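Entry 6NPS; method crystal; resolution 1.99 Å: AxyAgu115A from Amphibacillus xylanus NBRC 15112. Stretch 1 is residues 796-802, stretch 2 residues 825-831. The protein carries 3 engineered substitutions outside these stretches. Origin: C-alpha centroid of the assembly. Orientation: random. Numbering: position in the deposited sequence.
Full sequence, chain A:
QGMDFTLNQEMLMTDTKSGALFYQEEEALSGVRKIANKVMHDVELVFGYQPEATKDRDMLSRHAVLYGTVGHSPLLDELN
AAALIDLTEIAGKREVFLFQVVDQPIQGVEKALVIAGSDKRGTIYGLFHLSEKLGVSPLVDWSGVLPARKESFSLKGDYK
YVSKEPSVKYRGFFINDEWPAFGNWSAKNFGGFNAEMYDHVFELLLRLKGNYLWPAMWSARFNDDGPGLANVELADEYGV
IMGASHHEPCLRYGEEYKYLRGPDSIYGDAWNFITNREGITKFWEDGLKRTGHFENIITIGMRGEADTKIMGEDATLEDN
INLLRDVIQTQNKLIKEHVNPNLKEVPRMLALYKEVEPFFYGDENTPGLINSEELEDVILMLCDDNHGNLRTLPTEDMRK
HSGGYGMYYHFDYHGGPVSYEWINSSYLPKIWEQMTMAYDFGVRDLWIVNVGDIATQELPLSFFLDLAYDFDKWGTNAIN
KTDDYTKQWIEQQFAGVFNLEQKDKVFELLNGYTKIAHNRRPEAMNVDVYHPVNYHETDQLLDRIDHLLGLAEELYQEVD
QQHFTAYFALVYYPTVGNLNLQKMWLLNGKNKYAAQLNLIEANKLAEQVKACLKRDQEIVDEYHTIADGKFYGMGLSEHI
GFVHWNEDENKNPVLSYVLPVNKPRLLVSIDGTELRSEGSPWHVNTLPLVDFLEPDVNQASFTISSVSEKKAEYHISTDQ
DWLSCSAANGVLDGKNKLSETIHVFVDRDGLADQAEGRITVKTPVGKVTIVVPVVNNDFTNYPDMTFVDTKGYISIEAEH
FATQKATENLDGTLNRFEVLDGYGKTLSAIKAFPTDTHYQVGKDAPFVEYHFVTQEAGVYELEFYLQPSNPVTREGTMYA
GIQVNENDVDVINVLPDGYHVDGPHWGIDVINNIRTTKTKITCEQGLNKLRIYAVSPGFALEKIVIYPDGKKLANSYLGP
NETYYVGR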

ATOM      1  N   ILE A 796      -6.502  20.699  23.079  1.00 35.42           N
ATOM      2  CA  ILE A 796      -6.452  21.029  24.501  1.00 39.82           C
ATOM      3  C   ILE A 796      -6.189  19.744  25.267  1.00 38.46           C
ATOM      4  O   ILE A 796      -6.975  18.803  25.160  1.00 36.43           O
ATOM      5  N   GLU A 797      -5.105  19.686  26.038  1.00 39.59           N
ATOM      6  CA  GLU A 797      -5.035  18.588  26.996  1.00 37.93           C
ATOM      7  C   GLU A 797      -6.042  18.875  28.107  1.00 36.40           C
ATOM      8  O   GLU A 797      -6.189  20.018  28.557  1.00 37.80           O
ATOM      9  N   ALA A 798      -6.789  17.838  28.490  1.00 32.38           N
ATOM     10  CA  ALA A 798      -7.964  18.029  29.325  1.00 33.71           C
ATOM     11  C   ALA A 798      -7.606  18.654  30.670  1.00 30.88           C
ATOM     12  O   ALA A 798      -8.441  19.315  31.295  1.00 34.71           O
ATOM     13  N   GLU A 799      -6.381  18.446  31.137  1.00 30.86           N
ATOM     14  CA  GLU A 799      -5.948  19.044  32.393  1.00 39.11           C
ATOM     15  C   GLU A 799      -5.840  20.574  32.327  1.00 37.40           C
ATOM     16  O   GLU A 799      -5.855  21.227  33.378  1.00 35.06           O
ATOM     17  N   HIS A 800      -5.818  21.167  31.134  1.00 33.07           N
ATOM     18  CA  HIS A 800      -5.661  22.633  31.006  1.00 38.01           C
ATOM     19  C   HIS A 800      -6.994  23.386  30.942  1.00 39.35           C
ATOM     20  O   HIS A 800      -7.188  24.311  30.143  1.00 38.07           O
ATOM     21  N   PHE A 801      -7.912  23.040  31.844  1.00 36.69           N
ATOM     22  CA  PHE A 801      -9.112  23.834  32.018  1.00 34.18           C
ATOM     23  C   PHE A 801      -8.788  25.132  32.740  1.00 40.54           C
ATOM     24  O   PHE A 801      -7.843  25.214  33.529  1.00 41.20           O
ATOM     25  N   ALA A 802      -9.603  26.149  32.474  1.00 40.29           N
ATOM     26  CA  ALA A 802      -9.410  27.455  33.079  1.00 42.22           C
ATOM     27  C   ALA A 802      -9.971  27.500  34.488  1.00 44.47           C
ATOM     28  O   ALA A 802      -9.419  28.189  35.345  1.00 40.18           O
ATOM     29  N   LYS A 825      -3.025   8.171  26.896  1.00 36.64           N
ATOM     30  CA  LYS A 825      -2.071   8.091  25.799  1.00 37.07           C
ATOM     31  C   LYS A 825      -1.106   9.254  25.810  1.00 40.06           C
ATOM     32  O   LYS A 825       0.037   9.110  25.347  1.00 39.78           O
ATOM     33  N   THR A 826      -1.539  10.403  26.326  1.00 40.42           N
ATOM     34  CA  THR A 826      -0.692  11.593  26.291  1.00 45.08           C
ATOM     35  C   THR A 826      -0.513  12.154  27.709  1.00 41.36           C
ATOM     36  O   THR A 826      -0.106  11.413  28.615  1.00 46.75           O
ATOM     37  N   LEU A 827      -0.817  13.429  27.940  1.00 36.41           N
ATOM     38  CA  LEU A 827      -0.385  14.064  29.186  1.00 35.44           C
ATOM     39  C   LEU A 827      -1.068  13.432  30.400  1.00 35.95           C
ATOM     40  O   LEU A 827      -0.412  12.967  31.331  1.00 40.29           O
ATOM     41  N   SER A 828      -2.381  13.383  30.401  1.00 34.56           N
ATOM     42  CA  SER A 828      -3.102  12.976  31.608  1.00 37.81           C
ATOM     43  C   SER A 828      -4.574  12.913  31.244  1.00 34.90           C
ATOM     44  O   SER A 828      -4.946  13.011  30.067  1.00 35.57           O
ATOM     45  N   ALA A 829      -5.421  12.776  32.256  1.00 31.50           N
ATOM     46  CA  ALA A 829      -6.841  12.686  31.994  1.00 29.08           C
ATOM     47  C   ALA A 829      -7.545  13.299  33.184  1.00 30.76           C
ATOM     48  O   ALA A 829      -6.960  13.440  34.254  1.00 33.18           O
ATOM     49  N   ILE A 830      -8.808  13.638  33.000  1.00 34.87           N
ATOM     50  CA  ILE A 830      -9.605  14.123  34.122  1.00 36.33           C
ATOM     51  C   ILE A 830     -10.775  13.171  34.285  1.00 34.82           C
ATOM     52  O   ILE A 830     -11.261  12.593  33.309  1.00 31.00           O
ATOM     53  N   LYS A 831     -11.200  12.981  35.526  1.00 33.27           N
ATOM     54  CA  LYS A 831     -12.269  12.047  35.850  1.00 34.59           C
ATOM     55  C   LYS A 831     -12.982  12.574  37.088  1.00 35.14           C
ATOM     56  O   LYS A 831     -12.344  13.131  37.978  1.00 36.98           O
TER

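What is the strongest polar link between the two stretches? It is the hydrogen bond that Ser828 OG donates to Glu799 OE1, at 2.7 Å. Ser828 points toward the first stretch with chi1 at 67° (p), which places its hydroxyl within reach of the carboxylate. Glu799 starts less favourably: its CA-to-CB bond runs sideways, with chi1 at 143°, between wells, but chi2 is t and the extended chain brings its end nearer to the second stretch. A second polar contact lies at the other glutamate, where Thr826 OG1 stands 3.1 Å from Glu797 OE1. The distance and angle suit a hydrogen bond from the threonine, although its single proton has another acceptor within reach, so the choice remains open. Thr826, in the p rotamer, and Glu797, with chi1 m and chi2 at -92° between wells, each point toward the other stretch.

How do waters extend this polar network? Each of the two waters joins a backbone nitrogen to a side chain across the contact. Water 1 lies 2.6 Å from Glu797 OE1, placed to donate to it, and accepts from Ser828 N at 3.2 Å, so it can link the carboxylate to the backbone of the second stretch. Water 2 makes the same kind of bridge with the stretches exchanged: it accepts from Glu799 N at 2.9 Å and donates to Ser828 OG at 2.6 Å. Ser828 OG therefore both gives a proton to Glu799 OE1 and receives one from water 2, and it meets the same glutamate at its side chain and, through the water, at its backbone.

What holds the bend that presents these groups? Residues Glu797 to His800 form a type I beta turn, closed by the hydrogen bond from His800 N to Glu797 O at 2.8 Å. A weak bond from Phe801 N to Glu799 O, 3.1 Å long, follows it. Every residue of the turn, and Phe801 just after it, touches the second stretch.

Where do the apolar side chains pack? Leu827 and Ile830 supply most of the second stretch's apolar contact, both pointing toward the turn, whereas Ala829 between them points away. Leu827, with chi1 t and chi2 p, sets its CB 3.8 Å from Glu797 CD, and its CD2 lies 3.8 Å from both Glu799 OE1 and His800 CE1. It approaches the His800 ring obliquely; that side chain, with chi1 m, leaves its CB sideways but comes nearer at its end. Ile830, with chi1 p and chi2 t, packs against Ala798, Glu799 and Phe801. Its CG1 is 4.1 Å from Ala798 CB, and its CG2 sits 3.8 Å from Ala798 O and 4.1 Å from Glu799 CA. Phe801, also p at chi1, points inward and offers its ring edge, with CE1 4.2 Å from Ile830 CG2.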

ATOM      1  CB  ILE A 796      -7.780  21.639  24.981  1.00 38.50           C
ATOM      2  CG1 ILE A 796      -8.079  22.950  24.253  1.00 37.85           C
ATOM      3  CG2 ILE A 796      -7.751  21.841  26.492  1.00 38.61           C
ATOM      4  CD1 ILE A 796      -9.495  23.438  24.463  1.00 39.52           C
ATOM      5  CB  GLU A 797      -3.627  18.388  27.548  1.00 39.86           C
ATOM      6  CG  GLU A 797      -2.544  18.370  26.478  1.00 51.65           C
ATOM      7  CD  GLU A 797      -2.187  16.984  25.914  1.00 64.13           C
ATOM      8  OE1 GLU A 797      -2.997  16.027  25.963  1.00 66.28           O
ATOM      9  OE2 GLU A 797      -1.052  16.864  25.402  1.00 71.41           O
ATOM     10  CB  ALA A 798      -8.678  16.665  29.503  1.00 34.21           C
ATOM     11  CB  GLU A 799      -4.623  18.389  32.786  1.00 47.89           C
ATOM     12  CG  GLU A 799      -3.613  19.258  33.419  1.00 59.91           C
ATOM     13  CD  GLU A 799      -2.238  18.622  33.497  1.00 64.30           C
ATOM     14  OE1 GLU A 799      -2.131  17.374  33.516  1.00 53.77           O
ATOM     15  OE2 GLU A 799      -1.259  19.398  33.592  1.00 76.47           O
ATOM     16  CB  HIS A 800      -4.779  22.946  29.800  1.00 35.95           C
ATOM     17  CG  HIS A 800      -3.375  22.485  29.991  1.00 38.31           C
ATOM     18  ND1 HIS A 800      -2.621  21.919  28.989  1.00 40.51           N
ATOM     19  CD2 HIS A 800      -2.601  22.456  31.103  1.00 40.71           C
ATOM     20  CE1 HIS A 800      -1.441  21.565  29.468  1.00 40.97           C
ATOM     21  NE2 HIS A 800      -1.404  21.882  30.750  1.00 42.59           N
ATOM     22  CB  PHE A 801     -10.164  23.067  32.801  1.00 38.43           C
ATOM     23  CG  PHE A 801      -9.647  22.439  34.044  1.00 35.75           C
ATOM     24  CD1 PHE A 801      -9.270  21.112  34.045  1.00 41.33           C
ATOM     25  CD2 PHE A 801      -9.559  23.163  35.216  1.00 38.54           C
ATOM     26  CE1 PHE A 801      -8.809  20.502  35.197  1.00 39.86           C
ATOM     27  CE2 PHE A 801      -9.084  22.563  36.380  1.00 41.70           C
ATOM     28  CZ  PHE A 801      -8.723  21.209  36.361  1.00 33.96           C
ATOM     29  CB  ALA A 802     -10.069  28.545  32.212  1.00 38.40           C
ATOM     30  CB  LYS A 825      -2.799   8.032  24.457  1.00 34.28           C
ATOM     31  CG  LYS A 825      -3.553   6.703  24.285  1.00 41.16           C
ATOM     32  CD  LYS A 825      -4.246   6.630  22.932  1.00 45.99           C
ATOM     33  CE  LYS A 825      -3.302   6.255  21.787  1.00 44.53           C
ATOM     34  NZ  LYS A 825      -4.097   6.028  20.495  1.00 42.68           N
ATOM     35  CB  THR A 826      -1.249  12.618  25.272  1.00 47.87           C
ATOM     36  OG1 THR A 826      -2.582  13.025  25.615  1.00 53.33           O
ATOM     37  CG2 THR A 826      -1.288  11.997  23.829  1.00 39.91           C
ATOM     38  CB  LEU A 827      -0.646  15.573  29.113  1.00 38.00           C
ATOM     39  CG  LEU A 827      -0.176  16.429  30.302  1.00 44.71           C
ATOM     40  CD1 LEU A 827       1.347  16.280  30.572  1.00 44.69           C
ATOM     41  CD2 LEU A 827      -0.579  17.889  30.088  1.00 41.26           C
ATOM     42  CB  SER A 828      -2.843  13.936  32.782  1.00 40.92           C
ATOM     43  OG  SER A 828      -3.410  15.216  32.518  1.00 39.74           O
ATOM     44  CB  ALA A 829      -7.312  11.216  31.804  1.00 31.43           C
ATOM     45  CB  ILE A 830     -10.086  15.579  33.937  1.00 35.29           C
ATOM     46  CG1 ILE A 830     -11.013  15.705  32.715  1.00 31.22           C
ATOM     47  CG2 ILE A 830      -8.899  16.559  33.823  1.00 33.73           C
ATOM     48  CD1 ILE A 830     -11.668  17.076  32.628  1.00 35.09           C
ATOM     49  CB  LYS A 831     -11.705  10.630  36.070  1.00 31.83           C
ATOM     50  CG  LYS A 831     -12.780   9.610  36.393  1.00 40.76           C
ATOM     51  CD  LYS A 831     -12.187   8.234  36.688  1.00 43.28           C
ATOM     52  CE  LYS A 831     -13.287   7.251  37.008  1.00 48.14           C
ATOM     53  NZ  LYS A 831     -12.780   5.882  37.302  1.00 48.26           N
TER
HETATM   54  O   HOH W   1      -3.931  14.734  27.990  1.00 46.56           O
HETATM   55  O   HOH W   2      -4.512  16.369  30.445  1.00 44.23           O